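Local coordinates for protein 23S rRNA (guanine(2535)-N(1))-methyltransferase (Streptomyces viridochromogenes, PDB 1O9H) that methylates N1 of guanine-2535 in 23S ribosomal RNA with S-adenosyl-L-methionine as methyl donor, conferring resistance to the orthosomycin antibiotic avilamycin, at residues Pro52-Asp57 and Gln79-Asp84. Sequence-based numbering, arbitrary orientation.
Sequences PVTLWD and QVIASD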
ATOM      1  N   PRO A  52       3.351   8.293 -14.702  1.00 47.05           N
ATOM      2  CA  PRO A  52       3.580   8.249 -13.250  1.00 46.03           C
ATOM      3  C   PRO A  52       2.341   8.617 -12.435  1.00 44.22           C
ATOM      4  O   PRO A  52       1.713   9.640 -12.670  1.00 43.37           O
ATOM      5  CB  PRO A  52       4.673   9.304 -13.024  1.00 46.46           C
ATOM      6  CG  PRO A  52       5.315   9.506 -14.344  1.00 47.20           C
ATOM      7  CD  PRO A  52       4.269   9.232 -15.373  1.00 47.48           C
ATOM      8  N   VAL A  53       2.040   7.775 -11.461  1.00 42.54           N
ATOM      9  CA  VAL A  53       0.817   7.844 -10.688  1.00 41.61           C
ATOM     10  C   VAL A  53       1.128   8.283  -9.256  1.00 39.83           C
ATOM     11  O   VAL A  53       2.154   7.930  -8.699  1.00 38.78           O
ATOM     12  CB  VAL A  53       0.161   6.456 -10.683  1.00 41.99           C
ATOM     13  CG1 VAL A  53      -0.931   6.358  -9.657  1.00 43.68           C
ATOM     14  CG2 VAL A  53      -0.374   6.122 -12.082  1.00 43.13           C
ATOM     15  N   THR A  54       0.223   9.065  -8.680  1.00 38.25           N
ATOM     16  CA  THR A  54       0.266   9.408  -7.262  1.00 37.16           C
ATOM     17  C   THR A  54      -0.592   8.397  -6.523  1.00 35.69           C
ATOM     18  O   THR A  54      -1.761   8.265  -6.811  1.00 35.98           O
ATOM     19  CB  THR A  54      -0.267  10.828  -7.046  1.00 36.95           C
ATOM     20  OG1 THR A  54       0.575  11.744  -7.733  1.00 35.45           O
ATOM     21  CG2 THR A  54      -0.173  11.259  -5.596  1.00 37.39           C
ATOM     22  N   LEU A  55       0.012   7.684  -5.585  1.00 34.40           N
ATOM     23  CA  LEU A  55      -0.610   6.562  -4.888  1.00 33.41           C
ATOM     24  C   LEU A  55      -0.831   6.910  -3.418  1.00 32.49           C
ATOM     25  O   LEU A  55       0.024   7.458  -2.763  1.00 31.29           O
ATOM     26  CB  LEU A  55       0.286   5.319  -5.042  1.00 33.51           C
ATOM     27  CG  LEU A  55       0.071   4.116  -4.123  1.00 33.90           C
ATOM     28  CD1 LEU A  55      -1.246   3.441  -4.445  1.00 34.17           C
ATOM     29  CD2 LEU A  55       1.253   3.136  -4.230  1.00 33.47           C
ATOM     30  N   TRP A  56      -1.989   6.565  -2.896  1.00 32.26           N
ATOM     31  CA  TRP A  56      -2.336   6.898  -1.529  1.00 32.02           C
ATOM     32  C   TRP A  56      -2.860   5.685  -0.809  1.00 31.34           C
ATOM     33  O   TRP A  56      -3.671   4.950  -1.349  1.00 31.08           O
ATOM     34  CB  TRP A  56      -3.411   7.952  -1.578  1.00 32.51           C
ATOM     35  CG  TRP A  56      -3.904   8.487  -0.274  1.00 33.85           C
ATOM     36  CD1 TRP A  56      -3.272   8.482   0.953  1.00 34.44           C
ATOM     37  CD2 TRP A  56      -5.149   9.151  -0.076  1.00 34.78           C
ATOM     38  NE1 TRP A  56      -4.062   9.115   1.888  1.00 33.88           N
ATOM     39  CE2 TRP A  56      -5.216   9.538   1.278  1.00 35.05           C
ATOM     40  CE3 TRP A  56      -6.221   9.462  -0.916  1.00 35.73           C
ATOM     41  CZ2 TRP A  56      -6.315  10.208   1.806  1.00 36.93           C
ATOM     42  CZ3 TRP A  56      -7.314  10.132  -0.389  1.00 37.34           C
ATOM     43  CH2 TRP A  56      -7.352  10.495   0.961  1.00 37.56           C
ATOM     44  N   ASP A  57      -2.387   5.469   0.410  1.00 31.21           N
ATOM     45  CA  ASP A  57      -2.937   4.452   1.281  1.00 30.86           C
ATOM     46  C   ASP A  57      -3.432   5.164   2.537  1.00 31.58           C
ATOM     47  O   ASP A  57      -2.630   5.690   3.307  1.00 31.54           O
ATOM     48  CB  ASP A  57      -1.882   3.413   1.593  1.00 30.64           C
ATOM     49  CG  ASP A  57      -2.435   2.237   2.355  1.00 30.58           C
ATOM     50  OD1 ASP A  57      -3.545   2.365   2.937  1.00 31.85           O
ATOM     51  OD2 ASP A  57      -1.813   1.165   2.452  1.00 28.66           O
ATOM     52  N   GLN A  79       4.749   9.896  -6.774  1.00 36.48           N
ATOM     53  CA  GLN A  79       4.900  10.011  -5.334  1.00 36.28           C
ATOM     54  C   GLN A  79       3.874   9.190  -4.575  1.00 34.68           C
ATOM     55  O   GLN A  79       2.856   8.810  -5.137  1.00 34.71           O
ATOM     56  CB  GLN A  79       4.784  11.475  -4.927  1.00 37.25           C
ATOM     57  CG  GLN A  79       3.356  11.967  -4.771  1.00 39.96           C
ATOM     58  CD  GLN A  79       3.311  13.279  -4.044  1.00 43.31           C
ATOM     59  OE1 GLN A  79       3.782  13.373  -2.899  1.00 46.50           O
ATOM     60  NE2 GLN A  79       2.753  14.301  -4.693  1.00 44.93           N
ATOM     61  N   VAL A  80       4.138   8.925  -3.295  1.00 33.15           N
ATOM     62  CA  VAL A  80       3.201   8.166  -2.464  1.00 31.83           C
ATOM     63  C   VAL A  80       2.761   8.899  -1.178  1.00 31.65           C
ATOM     64  O   VAL A  80       3.555   9.569  -0.523  1.00 30.66           O
ATOM     65  CB  VAL A  80       3.761   6.796  -2.099  1.00 31.21           C
ATOM     66  CG1 VAL A  80       4.236   6.082  -3.342  1.00 31.70           C
ATOM     67  CG2 VAL A  80       4.865   6.894  -1.091  1.00 29.63           C
ATOM     68  N   ILE A  81       1.491   8.728  -0.833  1.00 31.52           N
ATOM     69  CA  ILE A  81       0.898   9.308   0.360  1.00 31.98           C
ATOM     70  C   ILE A  81       0.506   8.192   1.326  1.00 31.46           C
ATOM     71  O   ILE A  81      -0.151   7.224   0.936  1.00 29.98           O
ATOM     72  CB  ILE A  81      -0.358  10.144   0.041  1.00 32.37           C
ATOM     73  CG1 ILE A  81      -0.174  11.075  -1.175  1.00 33.31           C
ATOM     74  CG2 ILE A  81      -0.751  10.975   1.276  1.00 32.75           C
ATOM     75  CD1 ILE A  81       0.758  12.185  -0.950  1.00 33.95           C
ATOM     76  N   ALA A  82       0.923   8.326   2.581  1.00 31.46           N
ATOM     77  CA  ALA A  82       0.529   7.371   3.617  1.00 32.53           C
ATOM     78  C   ALA A  82      -0.264   8.101   4.694  1.00 33.52           C
ATOM     79  O   ALA A  82       0.060   9.221   5.084  1.00 33.09           O
ATOM     80  CB  ALA A  82       1.754   6.701   4.225  1.00 32.08           C
ATOM     81  N   SER A  83      -1.304   7.459   5.178  1.00 35.38           N
ATOM     82  CA  SER A  83      -2.074   8.019   6.273  1.00 36.82           C
ATOM     83  C   SER A  83      -2.839   6.949   7.025  1.00 38.69           C
ATOM     84  O   SER A  83      -3.149   5.887   6.505  1.00 38.50           O
ATOM     85  CB  SER A  83      -3.017   9.108   5.758  1.00 36.62           C
ATOM     86  OG  SER A  83      -4.010   8.567   4.916  1.00 35.42           O
ATOM     87  N   ASP A  84      -3.094   7.237   8.285  1.00 41.44           N
ATOM     88  CA  ASP A  84      -3.908   6.383   9.135  1.00 43.54           C
ATOM     89  C   ASP A  84      -4.374   7.200  10.331  1.00 45.65           C
ATOM     90  O   ASP A  84      -3.873   8.284  10.567  1.00 45.11           O
ATOM     91  CB  ASP A  84      -3.118   5.153   9.596  1.00 43.36           C
ATOM     92  CG  ASP A  84      -3.989   3.919   9.710  1.00 43.73           C
ATOM     93  OD1 ASP A  84      -5.188   4.074  10.030  1.00 46.16           O
ATOM     94  OD2 ASP A  84      -3.583   2.758   9.501  1.00 40.93           O
TER
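Trp56 reaches across to the neighbouring strand, where its indole NE1 gives a hydrogen bond to Ser83 OG at 3.1 Å, bent to 149° at the hydrogen and tilted 22° out of the ring plane. The CD1 corner of the ring sits 3.5 Å from Ile81 CB, and Ile81 CG2 lies close to both CD1 and NE1. With CG anti to the backbone N (chi1 -178°), the indole leans toward the strand's C-terminal end, which brings NE1 to Ser83, two residues beyond its bridge partner Ile81. On the same face, Thr54 and Gln79 run side by side, methyl CG2 3.7 Å from Gln79 CG. The opposite face carries a looser touch, Leu55 CD2 to Val80 CG1 at 4.3 Å. Beneath these the backbones form a parallel ladder: Leu55 N to Gln79 O, Ile81 N to Leu55 O (2.7 Å), Asp57 N to Ile81 O and Ser83 N to Asp57 O (2.9 Å). Leu160, Leu164 and Val163 of helix 157-164 pack against the Trp56, Ile81 and Ser83 side, while Leu66 of helix 64-72 meets Leu55, Asp57 and Ala82 on the other. The strands and helix 64-72 form a Rossmann-like beta-alpha-beta unit. At their C-terminal ends, Asp57 OD1 accepts from Thr174 OG1 and Cys59 N, and Asp84 OD2 from Gly61 N, so both aspartates hold the turn after strand 53-57, consistent with the glycine-rich S-adenosylmethionine-binding loop of such methyltransferases. The Trp56-Ser83 bond thus satisfies a buried indole N-H and probably restricts rotation of the ring among the apolar side chains of Ile81 and helix 157-164.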